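Local coordinates for protein alpha-glucosidase (Bacteroides thetaiotaomicron, PDB 5XFM) that hydrolyses beta-L-arabinopyranosides and alpha-galactosides as a bifunctional enzyme of glycoside hydrolase family 97, at residues A[296-301]-A[324-329]; A[318-323]-A[531-536]; A[514-519]-A[544-549]. The protein carries 1 engineered substitution. One frame throughout, in Å; residues are numbered along the deposited sequence.

Contact 1. Residues A[296-301]-A[324-329]; sequences RGTWSW and MGYEYA
Gly297 lies beside Tyr328, and Thr298 beside Ala329, in the parallel register of two neighbouring strands. The backbone of Tyr328 bonds to the residues on either side of Gly297: its N donates to Arg296 O at 2.8 Å, and its O accepts from Thr298 N at 3.0 Å. The same carbonyl draws close to Gly297, with Tyr328 O and Gly297 CA 3.1 Å apart in a CA-H...O contact. Strands 295-299 and 328-331 are joined through helix 311-324, a beta-alpha-beta crossover of the kind from which the TIM barrel of a family 97 glycoside hydrolase is built. The helix ends in a Schellman motif whose C-prime residue is Gly325, at positive phi, and the chain then turns into the second strand. Tyr326 follows that turn and lays its ring under Arg296, whose CB sits over the centre, 3.4 Å from the Tyr326 centroid and almost on the ring normal. Met324 CB lies over the opposite face, toward the rim, while Tyr326 OH is bonded to Met547 O. From CB the arginine sends CG anti to its carbonyl carbon (chi1 -70°), and further bends bring the guanidinium back over Tyr326 CD1; its plane is inclined 47° to the ring, not stacked. Its edge serves Glu327. Arg296 NE reaches Glu327 OE1 at 3.0 Å in a nearly straight salt bridge (166°) on the syn lone pair, and the same oxygen takes a second bond from Arg296 N, also 3.0 Å. Two donors of one residue thus grip one carboxylate oxygen and fix its position. A weak bond of 3.4 Å links Arg296 NH2 to Gly325 O. Thr298 places OG1 3.7 Å from Ala329 CB, though that hydroxyl is bonded to Tyr317 O.

Contact 2. Residues A[318-323]-A[531-536]; sequences IDFASA and LAPNNL
Phe320 carries most of this contact, pressing one ring face against the backbone of Ala532 and Pro533. The evidence for a CH-pi interaction is direct: Pro533 CA stands 3.8 Å from the centroid of the Phe320 ring, 11° off its normal. Toward the rim of the same face lies the Ala532-Pro533 peptide group, where Ala532 O approaches Phe320 CZ to 3.4 Å. CG is anti to the backbone N of Phe320 (chi1 -178°), which starts the ring off on the side of the loop. Apolar contacts of the ring edge come next. Leu531 CB meets Phe320 CE2 at 3.7 Å and Leu536 CG meets Phe320 CE1 at 3.8 Å, both near the ring plane, so that leucines flank the tip carbon CZ. The Pro533 side chain runs across that of Phe320 at about a right angle, with Pro533 CD 4.0 Å from Phe320 CD2. Ala323, an exposed residue, rests its CB more loosely on Leu536 CD1, 4.3 Å away. In terms of fold, helix 311-324, which lies between strands 295-299 and 328-331 of the catalytic barrel, is here covered by the loop that follows the closing strand 526-528; Pro533 also touches Trp304 of helix 300-304. No hydrogen bond spans the two segments, and the polar interactions serve instead to shape the loop. Residues 532-535 form a type I beta turn, closed by Asn535 N donating to Ala532 O at 2.8 Å. Asn535 OD1 turns back to accept from Ala532 N at 3.0 Å, the donor standing 58° out of the amide carbonyl plane. Asn535 ND2, in turn, is bonded to Asn495 and Asp538, which fixes the rotation of the amide beneath the turn.

Contact 3. Residues A[514-519]-A[544-549]; sequences FQLATT and MDFMKR
Phe546 sets the rim of its ring against Thr519, overlapping the hydroxyl with CE2 and CZ; Phe546 CE2 lies 3.3 Å from Thr519 OG1, and the oxygen is near the ring plane. The two side chains run antiparallel alongside one another. Thr519 OG1 is placed between the backbone N and the carbonyl carbon (chi1 68°), from where it donates to Leu516 O at 2.6 Å, in the carbonyl plane. That carbonyl also receives Thr519 N at 3.0 Å, so two donors share it. Leu516 supplies the greasy side of the contact, its CD2 lying 3.9 Å from Phe546 CD2 and 4.0 Å from Met547 CG. Met547 bends at chi2, which sets SD 3.7 Å from Thr519 CG2. The segment axes run 10.8 Å apart and within 4° of parallel, as expected of helices 512-521 and 541-549, which come before and after the closing strand 526-528 of the barrel. The contact also borders the C-terminal beta domain: Phe546 meets Tyr607 edge-to-face, and Ala517 packs on strand 577-584. An alanine at Thr519 would probably open a gap beside Met547 SD and deprive both Leu516 O of its hydroxyl donor and the Phe546 edge of its oxygen neighbour. Because the hydroxyl proton is spent within its own helix, the oxygen turned to the ring edge is likely to favour the slightly positive ring hydrogens, and with no hydrogen bond between the two segments, their contact probably rests on close fit and dispersion.

From the N terminus, residues 296-301 open contact 1, and 318-323 open contact 2 before 324-329 close the first, a loop of 22 intervening residues that passes through helix 311-324. Contact 2 stays open over most of the barrel, 207 residues, and is closed by 531-536. Inside that span 514-519 begin contact 3, which ends later at 544-549, so contact 2 crosses both others while contacts 1 and 3 stand in series. Contact 1 joins two adjacent strands, contact 2 brings the loop after strand 526-528 to helix 311-324, and contact 3 pairs two late helices. Leu536 also packs on Met544, joining contacts 2 and 3 through successive helices 535-538 and 541-549.

Contact 1. Residues A[296-301]-A[324-329]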
loop_
_atom_site.group_PDB
_atom_site.type_symbol
_atom_site.label_atom_id
_atom_site.label_comp_id
_atom_site.label_asym_id
_atom_site.label_seq_id
_atom_site.Cartn_x
_atom_site.Cartn_y
_atom_site.Cartn_z
ATOM N N ARG A 296 -10.933 -14.756 -3.534
ATOM C CA ARG A 296 -10.606 -15.230 -2.198
ATOM C C ARG A 296 -9.796 -16.507 -2.274
ATOM O O ARG A 296 -10.022 -17.349 -3.147
ATOM C CB ARG A 296 -11.875 -15.488 -1.383
ATOM C CG ARG A 296 -12.661 -14.261 -0.971
ATOM C CD ARG A 296 -13.579 -13.793 -2.086
ATOM N NE ARG A 296 -14.411 -14.875 -2.601
ATOM C CZ ARG A 296 -15.589 -15.225 -2.095
ATOM N NH1 ARG A 296 -16.084 -14.582 -1.045
ATOM N NH2 ARG A 296 -16.271 -16.223 -2.641
ATOM N N GLY A 297 -8.835 -16.640 -1.370
ATOM C CA GLY A 297 -8.013 -17.829 -1.317
ATOM C C GLY A 297 -7.962 -18.446 0.064
ATOM O O GLY A 297 -8.163 -17.767 1.072
ATOM N N THR A 298 -7.745 -19.754 0.107
ATOM C CA THR A 298 -7.392 -20.415 1.353
ATOM C C THR A 298 -5.877 -20.573 1.397
ATOM O O THR A 298 -5.214 -20.641 0.359
ATOM C CB THR A 298 -8.086 -21.775 1.511
ATOM O OG1 THR A 298 -7.791 -22.596 0.377
ATOM C CG2 THR A 298 -9.590 -21.586 1.617
ATOM N N TRP A 299 -5.332 -20.659 2.599
ATOM C CA TRP A 299 -3.906 -20.474 2.781
ATOM C C TRP A 299 -3.450 -21.265 3.994
ATOM O O TRP A 299 -3.666 -20.837 5.130
ATOM C CB TRP A 299 -3.602 -18.979 2.944
ATOM C CG TRP A 299 -2.156 -18.622 3.077
ATOM C CD1 TRP A 299 -1.084 -19.312 2.583
ATOM C CD2 TRP A 299 -1.622 -17.461 3.725
ATOM N NE1 TRP A 299 0.086 -18.657 2.896
ATOM C CE2 TRP A 299 -0.218 -17.518 3.598
ATOM C CE3 TRP A 299 -2.196 -16.383 4.409
ATOM C CZ2 TRP A 299 0.623 -16.532 4.123
ATOM C CZ3 TRP A 299 -1.360 -15.410 4.941
ATOM C CH2 TRP A 299 0.034 -15.489 4.789
ATOM N N SER A 300 -2.868 -22.436 3.751
ATOM C CA SER A 300 -2.517 -23.355 4.832
ATOM C C SER A 300 -1.363 -22.855 5.706
ATOM O O SER A 300 -1.386 -23.022 6.926
ATOM C CB SER A 300 -2.193 -24.749 4.258
ATOM O OG SER A 300 -0.890 -24.823 3.699
ATOM N N TRP A 301 -0.364 -22.230 5.093
ATOM C CA TRP A 301 0.861 -21.889 5.815
ATOM C C TRP A 301 0.670 -20.882 6.956
ATOM O O TRP A 301 1.422 -20.903 7.912
ATOM C CB TRP A 301 1.924 -21.351 4.850
ATOM C CG TRP A 301 3.190 -20.961 5.551
ATOM C CD1 TRP A 301 4.270 -21.757 5.811
ATOM C CD2 TRP A 301 3.493 -19.679 6.112
ATOM N NE1 TRP A 301 5.232 -21.045 6.490
ATOM C CE2 TRP A 301 4.776 -19.767 6.689
ATOM C CE3 TRP A 301 2.801 -18.464 6.183
ATOM C CZ2 TRP A 301 5.384 -18.683 7.324
ATOM C CZ3 TRP A 301 3.406 -17.392 6.812
ATOM C CH2 TRP A 301 4.685 -17.508 7.372
ATOM N N MET A 324 -15.899 -23.336 0.898
ATOM C CA MET A 324 -16.102 -21.916 1.115
ATOM C C MET A 324 -16.566 -21.215 -0.163
ATOM O O MET A 324 -17.022 -20.072 -0.130
ATOM C CB MET A 324 -14.813 -21.283 1.642
ATOM C CG MET A 324 -14.460 -21.724 3.048
ATOM S SD MET A 324 -15.670 -21.201 4.280
ATOM C CE MET A 324 -15.563 -19.418 4.128
ATOM N N GLY A 325 -16.446 -21.904 -1.294
ATOM C CA GLY A 325 -16.784 -21.307 -2.574
ATOM C C GLY A 325 -15.712 -20.312 -2.969
ATOM O O GLY A 325 -15.960 -19.386 -3.748
ATOM N N TYR A 326 -14.517 -20.491 -2.414
ATOM C CA TYR A 326 -13.407 -19.589 -2.703
ATOM C C TYR A 326 -12.769 -19.927 -4.043
ATOM O O TYR A 326 -12.714 -21.096 -4.441
ATOM C CB TYR A 326 -12.361 -19.629 -1.585
ATOM C CG TYR A 326 -12.709 -18.753 -0.399
ATOM C CD1 TYR A 326 -13.967 -18.169 -0.288
ATOM C CD2 TYR A 326 -11.774 -18.487 0.593
ATOM C CE1 TYR A 326 -14.289 -17.364 0.786
ATOM C CE2 TYR A 326 -12.087 -17.680 1.671
ATOM C CZ TYR A 326 -13.344 -17.122 1.761
ATOM O OH TYR A 326 -13.662 -16.321 2.830
ATOM N N GLU A 327 -12.302 -18.890 -4.733
ATOM C CA GLU A 327 -11.725 -19.032 -6.066
ATOM C C GLU A 327 -10.336 -19.647 -6.071
ATOM O O GLU A 327 -9.955 -20.311 -7.035
ATOM C CB GLU A 327 -11.677 -17.679 -6.784
ATOM C CG GLU A 327 -13.035 -17.107 -7.151
ATOM C CD GLU A 327 -13.819 -16.610 -5.953
ATOM O OE1 GLU A 327 -13.206 -15.994 -5.055
ATOM O OE2 GLU A 327 -15.048 -16.833 -5.912
ATOM N N TYR A 328 -9.560 -19.395 -5.025
ATOM C CA TYR A 328 -8.151 -19.770 -5.050
ATOM C C TYR A 328 -7.687 -20.533 -3.817
ATOM O O TYR A 328 -8.344 -20.533 -2.773
ATOM C CB TYR A 328 -7.285 -18.521 -5.252
ATOM C CG TYR A 328 -7.567 -17.826 -6.571
ATOM C CD1 TYR A 328 -7.269 -18.446 -7.782
ATOM C CD2 TYR A 328 -8.168 -16.576 -6.606
ATOM C CE1 TYR A 328 -7.541 -17.827 -8.986
ATOM C CE2 TYR A 328 -8.444 -15.949 -7.807
ATOM C CZ TYR A 328 -8.131 -16.578 -8.990
ATOM O OH TYR A 328 -8.409 -15.959 -10.184
ATOM N N ALA A 329 -6.570 -21.231 -3.991
ATOM C CA ALA A 329 -5.793 -21.773 -2.893
ATOM C C ALA A 329 -4.325 -21.410 -3.100
ATOM O O ALA A 329 -3.758 -21.659 -4.166
ATOM C CB ALA A 329 -5.964 -23.287 -2.792
#

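Contact 2. Residues A[318-323]-A[531-536]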
loop_
_atom_site.group_PDB
_atom_site.type_symbol
_atom_site.label_atom_id
_atom_site.label_comp_id
_atom_site.label_asym_id
_atom_site.label_seq_id
_atom_site.Cartn_x
_atom_site.Cartn_y
_atom_site.Cartn_z
ATOM N N ILE A 318 -7.586 -27.150 -0.412
ATOM C CA ILE A 318 -8.299 -27.072 -1.679
ATOM C C ILE A 318 -9.777 -27.408 -1.464
ATOM O O ILE A 318 -10.672 -26.714 -1.964
ATOM C CB ILE A 318 -7.670 -28.024 -2.718
ATOM C CG1 ILE A 318 -6.353 -27.436 -3.235
ATOM C CG2 ILE A 318 -8.621 -28.279 -3.869
ATOM C CD1 ILE A 318 -5.518 -28.408 -4.030
ATOM N N ASP A 319 -10.021 -28.470 -0.701
ATOM C CA ASP A 319 -11.372 -28.872 -0.320
ATOM C C ASP A 319 -12.071 -27.774 0.465
ATOM O O ASP A 319 -13.255 -27.514 0.266
ATOM C CB ASP A 319 -11.344 -30.159 0.517
ATOM C CG ASP A 319 -11.079 -31.400 -0.315
ATOM O OD1 ASP A 319 -11.215 -31.341 -1.556
ATOM O OD2 ASP A 319 -10.729 -32.442 0.280
ATOM N N PHE A 320 -11.326 -27.150 1.372
ATOM C CA PHE A 320 -11.848 -26.071 2.204
ATOM C C PHE A 320 -12.224 -24.878 1.329
ATOM O O PHE A 320 -13.265 -24.259 1.526
ATOM C CB PHE A 320 -10.822 -25.675 3.277
ATOM C CG PHE A 320 -11.296 -24.593 4.206
ATOM C CD1 PHE A 320 -12.552 -24.655 4.784
ATOM C CD2 PHE A 320 -10.481 -23.517 4.511
ATOM C CE1 PHE A 320 -12.990 -23.659 5.644
ATOM C CE2 PHE A 320 -10.919 -22.514 5.368
ATOM C CZ PHE A 320 -12.176 -22.589 5.932
ATOM N N ALA A 321 -11.377 -24.556 0.358
ATOM C CA ALA A 321 -11.696 -23.497 -0.599
ATOM C C ALA A 321 -12.982 -23.831 -1.341
ATOM O O ALA A 321 -13.855 -22.985 -1.492
ATOM C CB ALA A 321 -10.553 -23.291 -1.579
ATOM N N SER A 322 -13.101 -25.076 -1.788
ATOM C CA SER A 322 -14.307 -25.513 -2.483
ATOM C C SER A 322 -15.555 -25.349 -1.613
ATOM O O SER A 322 -16.588 -24.866 -2.077
ATOM C CB SER A 322 -14.169 -26.968 -2.925
ATOM O OG SER A 322 -15.222 -27.326 -3.793
ATOM N N ALA A 323 -15.447 -25.750 -0.350
ATOM C CA ALA A 323 -16.552 -25.648 0.599
ATOM C C ALA A 323 -16.910 -24.193 0.891
ATOM O O ALA A 323 -18.070 -23.858 1.125
ATOM C CB ALA A 323 -16.202 -26.376 1.894
ATOM N N LEU A 531 -8.115 -18.151 7.345
ATOM C CA LEU A 531 -9.067 -19.155 7.794
ATOM C C LEU A 531 -8.423 -20.541 7.792
ATOM O O LEU A 531 -7.364 -20.743 7.198
ATOM C CB LEU A 531 -10.318 -19.151 6.912
ATOM C CG LEU A 531 -11.150 -17.873 6.912
ATOM C CD1 LEU A 531 -12.359 -18.019 6.008
ATOM C CD2 LEU A 531 -11.564 -17.515 8.320
ATOM N N ALA A 532 -9.064 -21.487 8.467
ATOM C CA ALA A 532 -8.619 -22.881 8.464
ATOM C C ALA A 532 -9.843 -23.806 8.486
ATOM O O ALA A 532 -10.909 -23.403 8.946
ATOM C CB ALA A 532 -7.707 -23.145 9.633
ATOM N N PRO A 533 -9.702 -25.040 7.973
ATOM C CA PRO A 533 -10.849 -25.955 7.875
ATOM C C PRO A 533 -11.618 -26.146 9.187
ATOM O O PRO A 533 -12.856 -26.176 9.185
ATOM C CB PRO A 533 -10.206 -27.275 7.438
ATOM C CG PRO A 533 -8.946 -26.889 6.760
ATOM C CD PRO A 533 -8.491 -25.583 7.333
ATOM N N ASN A 534 -10.892 -26.246 10.294
ATOM C CA ASN A 534 -11.506 -26.404 11.609
ATOM C C ASN A 534 -12.471 -25.273 11.969
ATOM O O ASN A 534 -13.323 -25.439 12.844
ATOM C CB ASN A 534 -10.423 -26.527 12.681
ATOM C CG ASN A 534 -9.462 -25.361 12.671
ATOM O OD1 ASN A 534 -8.573 -25.288 11.826
ATOM N ND2 ASN A 534 -9.623 -24.453 13.622
ATOM N N ASN A 535 -12.342 -24.126 11.297
ATOM C CA ASN A 535 -13.230 -22.998 11.554
ATOM C C ASN A 535 -14.671 -23.311 11.169
ATOM O O ASN A 535 -15.607 -22.686 11.670
ATOM C CB ASN A 535 -12.759 -21.745 10.823
ATOM C CG ASN A 535 -11.431 -21.233 11.341
ATOM O OD1 ASN A 535 -10.746 -20.465 10.665
ATOM N ND2 ASN A 535 -11.043 -21.681 12.538
ATOM N N LEU A 536 -14.869 -24.270 10.273
ATOM C CA LEU A 536 -16.243 -24.610 9.925
ATOM C C LEU A 536 -16.909 -25.361 11.077
ATOM O O LEU A 536 -18.131 -25.497 11.101
ATOM C CB LEU A 536 -16.302 -25.439 8.644
ATOM C CG LEU A 536 -16.245 -24.630 7.348
ATOM C CD1 LEU A 536 -16.353 -25.549 6.140
ATOM C CD2 LEU A 536 -17.333 -23.562 7.326
#

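Contact 3. Residues A[514-519]-A[544-549]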
loop_
_atom_site.group_PDB
_atom_site.type_symbol
_atom_site.label_atom_id
_atom_site.label_comp_id
_atom_site.label_asym_id
_atom_site.label_seq_id
_atom_site.Cartn_x
_atom_site.Cartn_y
_atom_site.Cartn_z
ATOM N N PHE A 514 -14.641 -7.976 15.072
ATOM C CA PHE A 514 -13.446 -7.210 14.708
ATOM C C PHE A 514 -12.812 -7.789 13.442
ATOM O O PHE A 514 -12.529 -7.070 12.482
ATOM C CB PHE A 514 -12.431 -7.203 15.858
ATOM C CG PHE A 514 -11.150 -6.464 15.548
ATOM C CD1 PHE A 514 -10.147 -7.058 14.789
ATOM C CD2 PHE A 514 -10.937 -5.185 16.042
ATOM C CE1 PHE A 514 -8.978 -6.381 14.503
ATOM C CE2 PHE A 514 -9.761 -4.502 15.764
ATOM C CZ PHE A 514 -8.782 -5.100 14.992
ATOM N N GLN A 515 -12.570 -9.093 13.467
ATOM C CA GLN A 515 -11.954 -9.789 12.343
ATOM C C GLN A 515 -12.760 -9.678 11.060
ATOM O O GLN A 515 -12.188 -9.511 9.985
ATOM C CB GLN A 515 -11.722 -11.266 12.687
ATOM C CG GLN A 515 -10.759 -11.476 13.836
ATOM C CD GLN A 515 -9.359 -11.000 13.474
ATOM O OE1 GLN A 515 -8.855 -11.291 12.388
ATOM N NE2 GLN A 515 -8.725 -10.271 14.384
ATOM N N LEU A 516 -14.076 -9.847 11.168
ATOM C CA LEU A 516 -14.973 -9.730 10.026
ATOM C C LEU A 516 -14.902 -8.306 9.442
ATOM O O LEU A 516 -14.793 -8.119 8.227
ATOM C CB LEU A 516 -16.404 -10.104 10.434
ATOM C CG LEU A 516 -16.618 -11.516 11.016
ATOM C CD1 LEU A 516 -18.091 -11.796 11.278
ATOM C CD2 LEU A 516 -16.025 -12.623 10.144
ATOM N N ALA A 517 -14.939 -7.314 10.329
ATOM C CA ALA A 517 -14.814 -5.908 9.963
ATOM C C ALA A 517 -13.509 -5.648 9.226
ATOM O O ALA A 517 -13.437 -4.803 8.332
ATOM C CB ALA A 517 -14.900 -5.026 11.203
ATOM N N THR A 518 -12.475 -6.380 9.621
ATOM C CA THR A 518 -11.153 -6.236 9.027
ATOM C C THR A 518 -11.114 -6.674 7.548
ATOM O O THR A 518 -10.268 -6.216 6.779
ATOM C CB THR A 518 -10.124 -7.039 9.877
ATOM O OG1 THR A 518 -9.627 -6.205 10.931
ATOM C CG2 THR A 518 -8.954 -7.551 9.056
ATOM N N THR A 519 -12.055 -7.514 7.128
ATOM C CA THR A 519 -12.133 -7.892 5.715
ATOM C C THR A 519 -12.622 -6.727 4.851
ATOM O O THR A 519 -12.384 -6.684 3.640
ATOM C CB THR A 519 -13.047 -9.128 5.496
ATOM O OG1 THR A 519 -14.413 -8.796 5.784
ATOM C CG2 THR A 519 -12.594 -10.288 6.385
ATOM N N MET A 544 -18.698 -17.576 9.552
ATOM C CA MET A 544 -18.295 -18.317 8.366
ATOM C C MET A 544 -19.236 -18.038 7.202
ATOM O O MET A 544 -18.813 -18.010 6.038
ATOM C CB MET A 544 -18.245 -19.808 8.682
ATOM C CG MET A 544 -17.282 -20.123 9.806
ATOM S SD MET A 544 -15.646 -19.463 9.440
ATOM C CE MET A 544 -15.196 -20.472 8.021
ATOM N N ASP A 545 -20.502 -17.798 7.535
ATOM C CA ASP A 545 -21.508 -17.417 6.555
ATOM C C ASP A 545 -21.148 -16.081 5.938
ATOM O O ASP A 545 -21.235 -15.914 4.722
ATOM C CB ASP A 545 -22.908 -17.356 7.175
ATOM C CG ASP A 545 -23.526 -18.731 7.363
ATOM O OD1 ASP A 545 -23.208 -19.640 6.568
ATOM O OD2 ASP A 545 -24.347 -18.901 8.287
ATOM N N PHE A 546 -20.759 -15.123 6.775
ATOM C CA PHE A 546 -20.304 -13.845 6.246
ATOM C C PHE A 546 -19.107 -14.041 5.316
ATOM O O PHE A 546 -19.087 -13.519 4.197
ATOM C CB PHE A 546 -19.909 -12.880 7.360
ATOM C CG PHE A 546 -19.210 -11.638 6.857
ATOM C CD1 PHE A 546 -19.944 -10.561 6.384
ATOM C CD2 PHE A 546 -17.829 -11.564 6.817
ATOM C CE1 PHE A 546 -19.312 -9.430 5.905
ATOM C CE2 PHE A 546 -17.193 -10.435 6.335
ATOM C CZ PHE A 546 -17.932 -9.369 5.884
ATOM N N MET A 547 -18.113 -14.797 5.786
ATOM C CA MET A 547 -16.876 -14.983 5.027
ATOM C C MET A 547 -17.155 -15.644 3.682
ATOM O O MET A 547 -16.389 -15.481 2.732
ATOM C CB MET A 547 -15.859 -15.794 5.825
ATOM C CG MET A 547 -15.276 -15.020 6.993
ATOM S SD MET A 547 -14.591 -13.440 6.463
ATOM C CE MET A 547 -13.241 -13.974 5.417
ATOM N N LYS A 548 -18.245 -16.399 3.606
ATOM C CA LYS A 548 -18.664 -16.962 2.329
ATOM C C LYS A 548 -19.105 -15.891 1.313
ATOM O O LYS A 548 -19.031 -16.116 0.104
ATOM C CB LYS A 548 -19.782 -17.981 2.544
ATOM C CG LYS A 548 -19.271 -19.364 2.926
ATOM C CD LYS A 548 -20.358 -20.201 3.582
ATOM C CE LYS A 548 -20.130 -21.691 3.345
ATOM N NZ LYS A 548 -19.890 -22.446 4.607
ATOM N N ARG A 549 -19.562 -14.736 1.792
ATOM C CA ARG A 549 -20.081 -13.694 0.899
ATOM C C ARG A 549 -19.175 -12.476 0.775
ATOM O O ARG A 549 -19.522 -11.518 0.082
ATOM C CB ARG A 549 -21.460 -13.221 1.366
ATOM C CG ARG A 549 -22.483 -14.327 1.555
ATOM C CD ARG A 549 -23.883 -13.762 1.757
ATOM N NE ARG A 549 -24.560 -14.385 2.894
ATOM C CZ ARG A 549 -25.052 -13.716 3.936
ATOM N NH1 ARG A 549 -24.958 -12.391 3.988
ATOM N NH2 ARG A 549 -25.644 -14.372 4.927
#